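NADH dehydrogenase, putative (Plasmodium falciparum, PDB 5JWC) probably oxidises NADH and passes the electrons through its bound FAD to ubiquinone, as a single-polypeptide, non-proton-pumping type II NADH dehydrogenase. Local coordinates at residues A[349-359]-A[403-414]. Residues are numbered along the deposited sequence; the frame is centred on the assembly and turned at random.
Sequences KLLHEHTNEII and PQQFHDYLFEID
In the helical insertion domain of this type II NADH dehydrogenase, the turn 350-354 and the start of helix 355-361 pack against helix 403-416, the axes of segments 355-359 and 403-414 at 105° to each other. A His-carboxylate pair joins them at one end: Asp-414 grips the turn with three bonds. OD1 of Asp-414 takes the amide N of Leu-351 at 2.8 Å, on the syn side. OD2 of Asp-414 receives two donors from one residue, accepting the backbone N-H of His-352 on its syn lone pair and the ring ND1 of His-352 on its anti side, the latter 2.7 Å away and close to the ring plane. With chi1 at 77°, the imidazole of His-352 folds back over its own backbone, which lets both nitrogens converge on that oxygen. OD1 is shared with Gln-385, so the buried carboxylate is well satisfied. The ring of Phe-411 presents its edge to one face of His-352, CD1 sitting over the centre of the imidazole, while CB of His-352 makes a CH-pi contact over the face of His-407. Toward helix 369-374 the contact is apolar: Leu-351 CB meets Leu-410 CB at 3.8 Å, and Ile-358 CG2 touches the edge of the Phe-406 ring at CE2. Leu-372 of that helix covers Leu-410 and Ile-413. Between seam and histidines, Thr-355 OG1 donates to His-352 O at 2.8 Å and accepts from His-407 ND1 at 3.1 Å.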
ATOM      1  N   LYS A 349     -30.209 -34.878  -4.045  1.00 36.34           N
ATOM      2  CA  LYS A 349     -31.035 -35.996  -4.463  1.00 39.55           C
ATOM      3  C   LYS A 349     -32.311 -36.003  -3.622  1.00 38.77           C
ATOM      4  O   LYS A 349     -32.248 -35.894  -2.401  1.00 38.85           O
ATOM      5  CB  LYS A 349     -30.270 -37.310  -4.300  1.00 40.00           C
ATOM      6  CG  LYS A 349     -31.059 -38.541  -4.733  1.00 39.62           C
ATOM      7  CD  LYS A 349     -30.345 -39.811  -4.311  1.00 47.28           C
ATOM      8  CE  LYS A 349     -29.079 -40.025  -5.120  1.00 53.59           C
ATOM      9  NZ  LYS A 349     -28.352 -41.243  -4.676  1.00 63.79           N
ATOM     10  N   LEU A 350     -33.458 -36.149  -4.282  1.00 40.15           N
ATOM     11  CA  LEU A 350     -34.756 -36.021  -3.627  1.00 39.47           C
ATOM     12  C   LEU A 350     -35.161 -37.289  -2.883  1.00 41.46           C
ATOM     13  O   LEU A 350     -35.234 -38.375  -3.460  1.00 40.52           O
ATOM     14  CB  LEU A 350     -35.821 -35.649  -4.656  1.00 41.70           C
ATOM     15  CG  LEU A 350     -35.613 -34.294  -5.333  1.00 41.86           C
ATOM     16  CD1 LEU A 350     -36.429 -34.171  -6.617  1.00 42.44           C
ATOM     17  CD2 LEU A 350     -35.973 -33.161  -4.369  1.00 36.79           C
ATOM     18  N   LEU A 351     -35.431 -37.125  -1.593  1.00 39.56           N
ATOM     19  CA  LEU A 351     -35.926 -38.196  -0.738  1.00 37.49           C
ATOM     20  C   LEU A 351     -37.164 -38.831  -1.362  1.00 40.56           C
ATOM     21  O   LEU A 351     -37.286 -40.058  -1.430  1.00 38.48           O
ATOM     22  CB  LEU A 351     -36.282 -37.644   0.639  1.00 37.21           C
ATOM     23  CG  LEU A 351     -35.125 -37.324   1.578  1.00 37.81           C
ATOM     24  CD1 LEU A 351     -35.626 -36.580   2.791  1.00 36.70           C
ATOM     25  CD2 LEU A 351     -34.421 -38.591   1.994  1.00 32.52           C
ATOM     26  N   HIS A 352     -38.086 -37.985  -1.809  1.00 38.07           N
ATOM     27  CA  HIS A 352     -39.384 -38.497  -2.221  1.00 47.12           C
ATOM     28  C   HIS A 352     -39.318 -39.274  -3.543  1.00 49.83           C
ATOM     29  O   HIS A 352     -40.241 -40.019  -3.860  1.00 46.64           O
ATOM     30  CB  HIS A 352     -40.433 -37.374  -2.279  1.00 38.67           C
ATOM     31  CG  HIS A 352     -40.351 -36.474  -3.475  1.00 43.52           C
ATOM     32  ND1 HIS A 352     -39.607 -35.314  -3.483  1.00 47.90           N
ATOM     33  CD2 HIS A 352     -41.012 -36.501  -4.657  1.00 43.85           C
ATOM     34  CE1 HIS A 352     -39.771 -34.692  -4.646  1.00 46.42           C
ATOM     35  NE2 HIS A 352     -40.619 -35.398  -5.369  1.00 43.82           N
ATOM     36  N   GLU A 353     -38.220 -39.138  -4.286  1.00 46.12           N
ATOM     37  CA  GLU A 353     -38.020 -39.961  -5.476  1.00 47.51           C
ATOM     38  C   GLU A 353     -37.399 -41.296  -5.127  1.00 45.72           C
ATOM     39  O   GLU A 353     -37.143 -42.101  -6.018  1.00 48.01           O
ATOM     40  CB  GLU A 353     -37.142 -39.246  -6.503  1.00 46.33           C
ATOM     41  CG  GLU A 353     -37.803 -38.047  -7.134  1.00 47.23           C
ATOM     42  CD  GLU A 353     -36.916 -37.372  -8.165  1.00 56.47           C
ATOM     43  OE1 GLU A 353     -35.691 -37.655  -8.187  1.00 55.52           O
ATOM     44  OE2 GLU A 353     -37.450 -36.564  -8.956  1.00 55.23           O
ATOM     45  N   HIS A 354     -37.179 -41.544  -3.838  1.00 41.73           N
ATOM     46  CA  HIS A 354     -36.628 -42.821  -3.390  1.00 44.16           C
ATOM     47  C   HIS A 354     -37.412 -43.380  -2.201  1.00 41.69           C
ATOM     48  O   HIS A 354     -36.863 -44.069  -1.341  1.00 39.34           O
ATOM     49  CB  HIS A 354     -35.139 -42.667  -3.037  1.00 47.50           C
ATOM     50  CG  HIS A 354     -34.294 -42.238  -4.198  1.00 47.39           C
ATOM     51  ND1 HIS A 354     -34.248 -40.936  -4.651  1.00 51.24           N
ATOM     52  CD2 HIS A 354     -33.500 -42.953  -5.034  1.00 50.44           C
ATOM     53  CE1 HIS A 354     -33.449 -40.861  -5.700  1.00 49.60           C
ATOM     54  NE2 HIS A 354     -32.982 -42.069  -5.954  1.00 54.68           N
ATOM     55  N   THR A 355     -38.706 -43.079  -2.173  1.00 43.00           N
ATOM     56  CA  THR A 355     -39.569 -43.446  -1.054  1.00 43.93           C
ATOM     57  C   THR A 355     -39.503 -44.940  -0.710  1.00 46.60           C
ATOM     58  O   THR A 355     -39.205 -45.309   0.430  1.00 45.97           O
ATOM     59  CB  THR A 355     -41.027 -43.048  -1.348  1.00 49.46           C
ATOM     60  OG1 THR A 355     -41.070 -41.694  -1.836  1.00 47.89           O
ATOM     61  CG2 THR A 355     -41.885 -43.161  -0.088  1.00 45.22           C
ATOM     62  N   ASN A 356     -39.741 -45.800  -1.698  1.00 49.34           N
ATOM     63  CA  ASN A 356     -39.734 -47.241  -1.450  1.00 49.06           C
ATOM     64  C   ASN A 356     -38.414 -47.770  -0.931  1.00 49.79           C
ATOM     65  O   ASN A 356     -38.388 -48.634  -0.048  1.00 50.25           O
ATOM     66  CB  ASN A 356     -40.124 -47.999  -2.711  1.00 53.39           C
ATOM     67  CG  ASN A 356     -41.518 -47.642  -3.177  1.00 60.34           C
ATOM     68  OD1 ASN A 356     -42.431 -47.476  -2.362  1.00 55.33           O
ATOM     69  ND2 ASN A 356     -41.693 -47.521  -4.489  1.00 63.32           N
ATOM     70  N   GLU A 357     -37.317 -47.250  -1.466  1.00 50.47           N
ATOM     71  CA  GLU A 357     -36.001 -47.663  -0.986  1.00 48.38           C
ATOM     72  C   GLU A 357     -35.820 -47.314   0.480  1.00 46.20           C
ATOM     73  O   GLU A 357     -35.282 -48.099   1.263  1.00 48.55           O
ATOM     74  CB  GLU A 357     -34.902 -47.011  -1.816  1.00 49.29           C
ATOM     75  CG  GLU A 357     -34.890 -47.479  -3.246  1.00 58.76           C
ATOM     76  CD  GLU A 357     -33.970 -46.654  -4.114  1.00 67.30           C
ATOM     77  OE1 GLU A 357     -32.769 -46.550  -3.776  1.00 68.71           O
ATOM     78  OE2 GLU A 357     -34.453 -46.108  -5.133  1.00 69.99           O
ATOM     79  N   ILE A 358     -36.255 -46.114   0.850  1.00 48.15           N
ATOM     80  CA  ILE A 358     -36.118 -45.665   2.228  1.00 46.40           C
ATOM     81  C   ILE A 358     -37.008 -46.490   3.155  1.00 43.68           C
ATOM     82  O   ILE A 358     -36.595 -46.868   4.247  1.00 50.03           O
ATOM     83  CB  ILE A 358     -36.427 -44.164   2.351  1.00 47.71           C
ATOM     84  CG1 ILE A 358     -35.316 -43.370   1.658  1.00 44.60           C
ATOM     85  CG2 ILE A 358     -36.508 -43.748   3.811  1.00 42.92           C
ATOM     86  CD1 ILE A 358     -35.651 -41.942   1.425  1.00 43.23           C
ATOM     87  N   ILE A 359     -38.230 -46.766   2.718  1.00 45.40           N
ATOM     88  CA  ILE A 359     -39.135 -47.614   3.498  1.00 49.53           C
ATOM     89  C   ILE A 359     -38.487 -48.959   3.847  1.00 51.00           C
ATOM     90  O   ILE A 359     -38.490 -49.370   5.006  1.00 49.63           O
ATOM     91  CB  ILE A 359     -40.463 -47.840   2.754  1.00 54.07           C
ATOM     92  CG1 ILE A 359     -41.288 -46.551   2.789  1.00 47.14           C
ATOM     93  CG2 ILE A 359     -41.261 -48.973   3.396  1.00 53.27           C
ATOM     94  CD1 ILE A 359     -42.377 -46.478   1.751  1.00 46.41           C
ATOM     95  N   PRO A 403     -47.689 -45.477   3.235  1.00 51.04           N
ATOM     96  CA  PRO A 403     -46.627 -45.156   2.276  1.00 46.31           C
ATOM     97  C   PRO A 403     -46.810 -43.813   1.560  1.00 47.13           C
ATOM     98  O   PRO A 403     -45.836 -43.057   1.475  1.00 45.40           O
ATOM     99  CB  PRO A 403     -46.700 -46.327   1.290  1.00 46.56           C
ATOM    100  CG  PRO A 403     -47.062 -47.487   2.162  1.00 48.16           C
ATOM    101  CD  PRO A 403     -48.032 -46.913   3.208  1.00 50.97           C
ATOM    102  N   GLN A 404     -48.012 -43.506   1.083  1.00 43.15           N
ATOM    103  CA  GLN A 404     -48.258 -42.220   0.432  1.00 46.40           C
ATOM    104  C   GLN A 404     -48.013 -41.024   1.377  1.00 48.68           C
ATOM    105  O   GLN A 404     -47.486 -39.985   0.968  1.00 43.87           O
ATOM    106  CB  GLN A 404     -49.688 -42.161  -0.104  1.00 47.91           C
ATOM    107  CG  GLN A 404     -50.023 -40.864  -0.812  1.00 51.89           C
ATOM    108  CD  GLN A 404     -49.184 -40.649  -2.059  1.00 56.84           C
ATOM    109  OE1 GLN A 404     -49.115 -41.522  -2.928  1.00 54.42           O
ATOM    110  NE2 GLN A 404     -48.530 -39.487  -2.148  1.00 52.70           N
ATOM    111  N   GLN A 405     -48.404 -41.181   2.638  1.00 45.66           N
ATOM    112  CA  GLN A 405     -48.218 -40.134   3.633  1.00 45.25           C
ATOM    113  C   GLN A 405     -46.729 -39.951   3.911  1.00 45.55           C
ATOM    114  O   GLN A 405     -46.257 -38.836   4.114  1.00 38.64           O
ATOM    115  CB  GLN A 405     -48.964 -40.473   4.927  1.00 42.36           C
ATOM    116  CG  GLN A 405     -50.488 -40.420   4.798  1.00 41.03           C
ATOM    117  CD  GLN A 405     -51.197 -40.944   6.036  1.00 42.33           C
ATOM    118  OE1 GLN A 405     -50.591 -41.595   6.902  1.00 42.23           O
ATOM    119  NE2 GLN A 405     -52.481 -40.649   6.133  1.00 39.58           N
ATOM    120  N   PHE A 406     -46.005 -41.067   3.926  1.00 44.64           N
ATOM    121  CA  PHE A 406     -44.566 -41.049   4.134  1.00 44.35           C
ATOM    122  C   PHE A 406     -43.884 -40.319   2.983  1.00 43.55           C
ATOM    123  O   PHE A 406     -43.004 -39.483   3.191  1.00 40.18           O
ATOM    124  CB  PHE A 406     -44.023 -42.469   4.268  1.00 40.68           C
ATOM    125  CG  PHE A 406     -42.599 -42.521   4.721  1.00 44.88           C
ATOM    126  CD1 PHE A 406     -42.247 -42.063   5.980  1.00 43.56           C
ATOM    127  CD2 PHE A 406     -41.608 -43.006   3.884  1.00 40.22           C
ATOM    128  CE1 PHE A 406     -40.935 -42.097   6.405  1.00 45.66           C
ATOM    129  CE2 PHE A 406     -40.293 -43.046   4.306  1.00 40.59           C
ATOM    130  CZ  PHE A 406     -39.953 -42.594   5.565  1.00 44.18           C
ATOM    131  N   HIS A 407     -44.321 -40.641   1.771  1.00 43.52           N
ATOM    132  CA  HIS A 407     -43.882 -39.960   0.567  1.00 42.84           C
ATOM    133  C   HIS A 407     -44.060 -38.445   0.720  1.00 45.82           C
ATOM    134  O   HIS A 407     -43.140 -37.667   0.456  1.00 41.71           O
ATOM    135  CB  HIS A 407     -44.663 -40.493  -0.635  1.00 40.88           C
ATOM    136  CG  HIS A 407     -44.472 -39.701  -1.890  1.00 44.29           C
ATOM    137  ND1 HIS A 407     -43.499 -40.006  -2.820  1.00 45.44           N
ATOM    138  CD2 HIS A 407     -45.118 -38.609  -2.364  1.00 44.41           C
ATOM    139  CE1 HIS A 407     -43.566 -39.148  -3.822  1.00 42.42           C
ATOM    140  NE2 HIS A 407     -44.538 -38.287  -3.570  1.00 48.26           N
ATOM    141  N   ASP A 408     -45.245 -38.028   1.158  1.00 45.81           N
ATOM    142  CA  ASP A 408     -45.521 -36.605   1.333  1.00 42.13           C
ATOM    143  C   ASP A 408     -44.634 -35.971   2.408  1.00 38.04           C
ATOM    144  O   ASP A 408     -44.233 -34.818   2.286  1.00 42.49           O
ATOM    145  CB  ASP A 408     -46.992 -36.382   1.685  1.00 47.95           C
ATOM    146  CG  ASP A 408     -47.925 -36.710   0.535  1.00 50.58           C
ATOM    147  OD1 ASP A 408     -47.449 -36.852  -0.615  1.00 56.37           O
ATOM    148  OD2 ASP A 408     -49.141 -36.798   0.783  1.00 53.82           O
ATOM    149  N   TYR A 409     -44.346 -36.729   3.457  1.00 35.12           N
ATOM    150  CA  TYR A 409     -43.479 -36.280   4.533  1.00 36.96           C
ATOM    151  C   TYR A 409     -42.054 -36.074   4.017  1.00 40.30           C
ATOM    152  O   TYR A 409     -41.433 -35.053   4.297  1.00 36.56           O
ATOM    153  CB  TYR A 409     -43.474 -37.287   5.677  1.00 35.24           C
ATOM    154  CG  TYR A 409     -42.719 -36.828   6.912  1.00 39.96           C
ATOM    155  CD1 TYR A 409     -43.121 -35.694   7.616  1.00 41.85           C
ATOM    156  CD2 TYR A 409     -41.633 -37.547   7.400  1.00 40.54           C
ATOM    157  CE1 TYR A 409     -42.450 -35.282   8.769  1.00 41.85           C
ATOM    158  CE2 TYR A 409     -40.952 -37.143   8.545  1.00 36.13           C
ATOM    159  CZ  TYR A 409     -41.361 -36.009   9.226  1.00 42.38           C
ATOM    160  OH  TYR A 409     -40.679 -35.604  10.367  1.00 39.27           O
ATOM    161  N   LEU A 410     -41.538 -37.066   3.291  1.00 36.39           N
ATOM    162  CA  LEU A 410     -40.215 -36.962   2.682  1.00 39.39           C
ATOM    163  C   LEU A 410     -40.153 -35.749   1.763  1.00 41.05           C
ATOM    164  O   LEU A 410     -39.163 -35.018   1.746  1.00 37.24           O
ATOM    165  CB  LEU A 410     -39.864 -38.220   1.896  1.00 36.33           C
ATOM    166  CG  LEU A 410     -39.741 -39.520   2.682  1.00 39.96           C
ATOM    167  CD1 LEU A 410     -39.439 -40.668   1.717  1.00 43.78           C
ATOM    168  CD2 LEU A 410     -38.699 -39.434   3.785  1.00 37.23           C
ATOM    169  N   PHE A 411     -41.218 -35.550   0.995  1.00 35.31           N
ATOM    170  CA  PHE A 411     -41.319 -34.400   0.123  1.00 36.79           C
ATOM    171  C   PHE A 411     -41.174 -33.097   0.915  1.00 41.81           C
ATOM    172  O   PHE A 411     -40.565 -32.136   0.431  1.00 39.40           O
ATOM    173  CB  PHE A 411     -42.650 -34.424  -0.633  1.00 41.95           C
ATOM    174  CG  PHE A 411     -42.818 -33.300  -1.616  1.00 44.96           C
ATOM    175  CD1 PHE A 411     -42.450 -33.455  -2.936  1.00 50.21           C
ATOM    176  CD2 PHE A 411     -43.376 -32.093  -1.220  1.00 52.20           C
ATOM    177  CE1 PHE A 411     -42.609 -32.427  -3.842  1.00 49.20           C
ATOM    178  CE2 PHE A 411     -43.538 -31.064  -2.120  1.00 54.88           C
ATOM    179  CZ  PHE A 411     -43.152 -31.231  -3.432  1.00 52.44           C
ATOM    180  N   GLU A 412     -41.732 -33.053   2.123  1.00 39.90           N
ATOM    181  CA  GLU A 412     -41.617 -31.841   2.934  1.00 42.18           C
ATOM    182  C   GLU A 412     -40.174 -31.618   3.374  1.00 36.74           C
ATOM    183  O   GLU A 412     -39.714 -30.475   3.449  1.00 37.52           O
ATOM    184  CB  GLU A 412     -42.542 -31.891   4.159  1.00 41.49           C
ATOM    185  CG  GLU A 412     -44.036 -31.756   3.821  1.00 44.12           C
ATOM    186  CD  GLU A 412     -44.348 -30.517   2.976  1.00 55.56           C
ATOM    187  OE1 GLU A 412     -43.861 -29.417   3.326  1.00 59.23           O
ATOM    188  OE2 GLU A 412     -45.084 -30.633   1.966  1.00 55.37           O
ATOM    189  N   ILE A 413     -39.467 -32.698   3.674  1.00 32.79           N
ATOM    190  CA  ILE A 413     -38.050 -32.575   4.020  1.00 39.12           C
ATOM    191  C   ILE A 413     -37.231 -32.064   2.819  1.00 39.77           C
ATOM    192  O   ILE A 413     -36.376 -31.184   2.987  1.00 34.74           O
ATOM    193  CB  ILE A 413     -37.484 -33.898   4.541  1.00 34.52           C
ATOM    194  CG1 ILE A 413     -38.358 -34.406   5.703  1.00 35.89           C
ATOM    195  CG2 ILE A 413     -36.018 -33.726   5.003  1.00 31.69           C
ATOM    196  CD1 ILE A 413     -37.924 -35.748   6.278  1.00 35.61           C
ATOM    197  N   ASP A 414     -37.505 -32.594   1.622  1.00 33.94           N
ATOM    198  CA  ASP A 414     -36.847 -32.120   0.403  1.00 36.48           C
ATOM    199  C   ASP A 414     -37.046 -30.632   0.233  1.00 38.43           C
ATOM    200  O   ASP A 414     -36.102 -29.883  -0.015  1.00 36.12           O
ATOM    201  CB  ASP A 414     -37.389 -32.825  -0.841  1.00 37.14           C
ATOM    202  CG  ASP A 414     -36.968 -34.277  -0.921  1.00 36.79           C
ATOM    203  OD1 ASP A 414     -35.895 -34.620  -0.403  1.00 35.30           O
ATOM    204  OD2 ASP A 414     -37.717 -35.080  -1.517  1.00 39.22           O
TER